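Local coordinates for transcriptional regulatory protein (Chlamydia trachomatis, PDB 3Q7R), which is a transcriptional regulator of the OmpR/PhoB subfamily that binds DNA, including its own promoter, and may be a global activator, seen here as its receiver domain, at the interface of chains A and B. Residues are numbered along the deposited sequence; one frame, centred on the assembly and turned at random. Chains: chain A/B, Transcriptional regulatory protein.

Contact 1: the interface of chains A and B. Residues chain A 92, 97; chain B 77, 97-99, 111, 114-115.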
# COMPACT_ATOMS: atom_id res chain seq x y z
N LEU A 92 1.63 6.18 -7.38
CA LEU A 92 2.78 6.02 -6.50
C LEU A 92 3.67 7.28 -6.56
O LEU A 92 4.19 7.77 -5.54
CB LEU A 92 3.58 4.79 -6.91
CG LEU A 92 2.81 3.46 -6.70
CD1 LEU A 92 3.53 2.34 -7.51
CD2 LEU A 92 2.70 3.07 -5.19
N TRP A 97 -0.19 5.31 -1.85
CA TRP A 97 -0.28 3.87 -1.86
C TRP A 97 -1.74 3.47 -2.18
O TRP A 97 -2.66 4.29 -2.05
CB TRP A 97 0.19 3.30 -0.48
CG TRP A 97 0.22 1.79 -0.41
CD1 TRP A 97 -0.42 0.98 0.51
CD2 TRP A 97 0.94 0.90 -1.27
NE1 TRP A 97 -0.16 -0.36 0.25
CE2 TRP A 97 0.68 -0.44 -0.82
CE3 TRP A 97 1.76 1.10 -2.36
CZ2 TRP A 97 1.20 -1.56 -1.46
CZ3 TRP A 97 2.31 -0.05 -3.00
CH2 TRP A 97 2.01 -1.35 -2.54
N LEU B 77 8.03 -5.33 1.35
CA LEU B 77 6.90 -5.34 0.42
C LEU B 77 6.87 -6.73 -0.19
O LEU B 77 7.91 -7.21 -0.61
CB LEU B 77 7.13 -4.32 -0.69
CG LEU B 77 6.17 -4.36 -1.89
CD1 LEU B 77 4.72 -4.03 -1.46
CD2 LEU B 77 6.69 -3.44 -3.05
N TRP B 97 2.72 -5.05 3.51
CA TRP B 97 2.01 -4.62 2.29
C TRP B 97 2.35 -5.51 1.10
O TRP B 97 3.38 -6.23 1.13
CB TRP B 97 2.38 -3.20 1.91
CG TRP B 97 1.93 -2.24 2.90
CD1 TRP B 97 2.70 -1.59 3.80
CD2 TRP B 97 0.57 -1.82 3.15
NE1 TRP B 97 1.92 -0.79 4.59
CE2 TRP B 97 0.61 -0.89 4.21
CE3 TRP B 97 -0.66 -2.15 2.59
CZ2 TRP B 97 -0.55 -0.28 4.73
CZ3 TRP B 97 -1.81 -1.50 3.05
CH2 TRP B 97 -1.75 -0.60 4.14
N TYR B 98 1.54 -5.46 0.05
CA TYR B 98 1.83 -6.28 -1.13
C TYR B 98 1.41 -5.63 -2.46
O TYR B 98 0.58 -4.68 -2.50
CB TYR B 98 1.10 -7.64 -1.01
CG TYR B 98 -0.39 -7.51 -0.76
CD1 TYR B 98 -1.26 -7.26 -1.80
CD2 TYR B 98 -0.91 -7.61 0.53
CE1 TYR B 98 -2.61 -7.12 -1.59
CE2 TYR B 98 -2.27 -7.48 0.76
CZ TYR B 98 -3.12 -7.22 -0.30
OH TYR B 98 -4.47 -7.08 -0.14
N LEU B 99 1.97 -6.14 -3.54
CA LEU B 99 1.43 -5.93 -4.88
C LEU B 99 1.06 -7.25 -5.47
O LEU B 99 1.74 -8.25 -5.23
CB LEU B 99 2.44 -5.30 -5.80
CG LEU B 99 2.84 -3.92 -5.35
CD1 LEU B 99 4.03 -3.47 -6.19
CD2 LEU B 99 1.58 -3.03 -5.58
N ALA B 111 7.22 2.08 -6.50
CA ALA B 111 6.87 1.60 -5.15
C ALA B 111 8.06 1.63 -4.20
O ALA B 111 7.94 2.07 -3.06
CB ALA B 111 6.32 0.17 -5.23
N LEU B 114 8.51 5.27 -3.25
CA LEU B 114 7.52 5.78 -2.33
C LEU B 114 7.82 5.21 -0.91
O LEU B 114 7.80 5.96 0.09
CB LEU B 114 6.12 5.35 -2.82
CG LEU B 114 5.01 5.81 -1.86
CD1 LEU B 114 4.95 7.35 -1.74
CD2 LEU B 114 3.67 5.30 -2.39
N PHE B 115 8.11 3.92 -0.81
CA PHE B 115 8.32 3.28 0.51
C PHE B 115 9.49 3.95 1.22
O PHE B 115 9.40 4.27 2.38
CB PHE B 115 8.56 1.78 0.40
CG PHE B 115 7.30 0.96 0.39
CD1 PHE B 115 6.30 1.24 -0.52
CD2 PHE B 115 7.13 -0.10 1.29
CE1 PHE B 115 5.14 0.50 -0.55
CE2 PHE B 115 5.98 -0.86 1.27
CZ PHE B 115 4.97 -0.56 0.34

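Contact 2: the interface of chains A and B. Residues chain A 102, 104, 106-107; chain B 83, 85, 88-89.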
# COMPACT_ATOMS: atom_id res chain seq x y z
N PRO A 102 -10.33 -7.10 -5.99
CA PRO A 102 -11.33 -7.08 -4.91
C PRO A 102 -10.85 -6.58 -3.57
O PRO A 102 -9.74 -6.91 -3.11
CB PRO A 102 -11.73 -8.57 -4.75
CG PRO A 102 -11.41 -9.16 -6.04
CD PRO A 102 -10.21 -8.45 -6.60
N THR A 104 -12.45 -6.48 0.18
CA THR A 104 -13.51 -6.92 1.09
C THR A 104 -13.37 -6.16 2.40
O THR A 104 -12.34 -5.52 2.65
CB THR A 104 -13.37 -8.40 1.42
OG1 THR A 104 -12.12 -8.63 2.10
CG2 THR A 104 -13.47 -9.30 0.14
N ARG A 106 -12.86 -7.36 5.34
CA ARG A 106 -11.73 -7.88 6.11
C ARG A 106 -10.39 -7.29 5.60
O ARG A 106 -9.52 -6.98 6.39
CB ARG A 106 -11.72 -9.43 6.05
CG ARG A 106 -12.79 -10.05 6.94
CD ARG A 106 -12.86 -11.56 6.74
NE ARG A 106 -11.68 -12.20 7.30
CZ ARG A 106 -11.04 -13.23 6.75
NH1 ARG A 106 -11.48 -13.75 5.61
NH2 ARG A 106 -9.98 -13.74 7.34
N ILE A 107 -10.24 -7.14 4.30
CA ILE A 107 -9.00 -6.57 3.77
C ILE A 107 -8.90 -5.12 4.15
O ILE A 107 -7.84 -4.66 4.55
CB ILE A 107 -8.96 -6.73 2.29
CG1 ILE A 107 -8.77 -8.22 1.98
CG2 ILE A 107 -7.84 -5.86 1.65
CD1 ILE A 107 -8.84 -8.57 0.52
N PHE B 83 -4.53 -12.94 -6.54
CA PHE B 83 -5.37 -12.55 -5.42
C PHE B 83 -6.01 -13.73 -4.68
O PHE B 83 -6.60 -14.62 -5.29
CB PHE B 83 -6.51 -11.66 -5.88
CG PHE B 83 -7.46 -11.32 -4.78
CD1 PHE B 83 -7.06 -10.46 -3.76
CD2 PHE B 83 -8.73 -11.88 -4.74
CE1 PHE B 83 -7.93 -10.15 -2.73
CE2 PHE B 83 -9.59 -11.58 -3.70
CZ PHE B 83 -9.19 -10.70 -2.70
N GLU B 85 -8.23 -13.80 -0.81
CA GLU B 85 -8.58 -12.98 0.34
C GLU B 85 -7.87 -13.40 1.63
O GLU B 85 -7.34 -12.55 2.35
CB GLU B 85 -10.10 -12.90 0.55
CG GLU B 85 -10.47 -12.01 1.74
CD GLU B 85 -11.93 -12.08 2.12
OE1 GLU B 85 -12.61 -13.11 1.81
OE2 GLU B 85 -12.40 -11.14 2.78
N SER B 88 -4.24 -12.26 1.57
CA SER B 88 -4.13 -10.80 1.72
C SER B 88 -4.32 -10.39 3.18
O SER B 88 -3.55 -9.59 3.72
CB SER B 88 -5.17 -10.07 0.88
OG SER B 88 -4.90 -10.18 -0.50
N VAL B 89 -5.38 -10.89 3.80
CA VAL B 89 -5.64 -10.55 5.21
C VAL B 89 -4.48 -10.99 6.10
O VAL B 89 -4.01 -10.24 6.93
CB VAL B 89 -6.95 -11.16 5.72
CG1 VAL B 89 -7.09 -10.94 7.22
CG2 VAL B 89 -8.13 -10.55 5.00

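Contact 1: the interface of chains A and B
Strand 97-100 and helix 85-93 of chain A meet strands 77-80 and 97-100 and helix 105-116 of chain B, and A:Trp97 is the residue that fills the join. CG of A:Trp97 points away from the backbone N (chi1 -176°), and the indole reaches across into chain B, where its six-membered ring lies among B:Leu77, B:Leu99 and B:Phe115. The edge of B:Phe115, at CE1, stands over one face of the indole, toward its rim, 3.8 Å from A:Trp97 CZ3, and the two rings are almost perpendicular. The outer corner of the indole, A:Trp97 CH2, touches the methyl B:Leu99 CD2 at 3.5 Å. B:Tyr98 lends its main chain, its carbonyl O lying 3.4 Å from A:Trp97 CZ2.

The twin tryptophan is turned differently. CG of B:Trp97 lies beside its backbone N (chi1 -66°), which leaves its benzene ring facing the pyrrole edge of A:Trp97; CD1 of A:Trp97 is 3.8 Å from B:Trp97 CE3, and the planes are 74° apart. This pair therefore departs from exact two-fold symmetry. Farther out, the leucines A:Leu92 and B:Leu114 cross at about a right angle, their CD2 methyls 3.7 Å apart, while A:Leu92 CD1 rests on the backbone of B:Ala111.

The patch lies at the middle of the dimer, where edge strand 97-100 and the two helices that flank it in sequence face the partner domain, on the alpha4-beta5-alpha5 face typical of OmpR/PhoB receivers.

Contact 2: the interface of chains A and B
The apolar centre is the ring of B:Phe83, covered on one face by A:Pro102 and met at its edge by A:Ile107. CD1 of A:Ile107 comes to the ring edge in its plane, 3.7 Å from B:Phe83 CE1, the two side chains arriving from opposite directions. A:Pro102, which follows a cis peptide bond, lies toward the rim of its face, with its CG 3.8 Å from B:Phe83 CE2. The opposite face looks toward the backbone N of B:Glu85 in its own chain, so the phenyl group is bracketed by both subunits. On the helix side, A:Ile107 CG1 packs against the methyl B:Val89 CG2 at 3.9 Å, and B:Ser88 adds its CB to the same apolar surface.

Toward the rim, the hydroxyl A:Thr104 OG1 donates a short hydrogen bond of 2.6 Å to the carboxylate oxygen B:Glu85 OE2, meeting it from above the carboxylate plane, 38° out of it. The side chain of B:Glu85 runs out extended from its backbone N (chi1 -179°) and carries the carboxylate across to this hydroxyl. A:Thr104 OG1 also accepts a hydrogen bond from the backbone N-H of A:Ile107 (N to OG1 3.3 Å), an N-cap that ties the hydroxyl to the start of its helix. A:Arg106 bends at chi3 and brings NH1 to 4.0 Å from B:Glu85 OE2, a long salt bridge with the guanidinium and carboxylate planes 56° apart. Its guanidinium face lies over B:Val89 CG2.

On the alpha4-beta5-alpha5 face, the loop after strand 97-100 and the first turn of helix 105-118 of chain A meet the loop after strand 77-80 and the first two turns of helix 85-93 of chain B.

The C-alpha centres of contact 1 and contact 2 are about 16 Å apart, and both belong to one two-fold dimer interface. They draw on the same elements in exchanged roles: helix 85-93 comes from chain A in contact 1 and from chain B in contact 2, while the C-terminal helix comes from chain B in the first and chain A in the second. Strand 97-100 runs from the tryptophan of contact 1 toward the loop used in contact 2. An aromatic centre is thus joined to a mixed apolar and polar flank, which is repeated by symmetry and probably fixes how the receiver domains are set against each other.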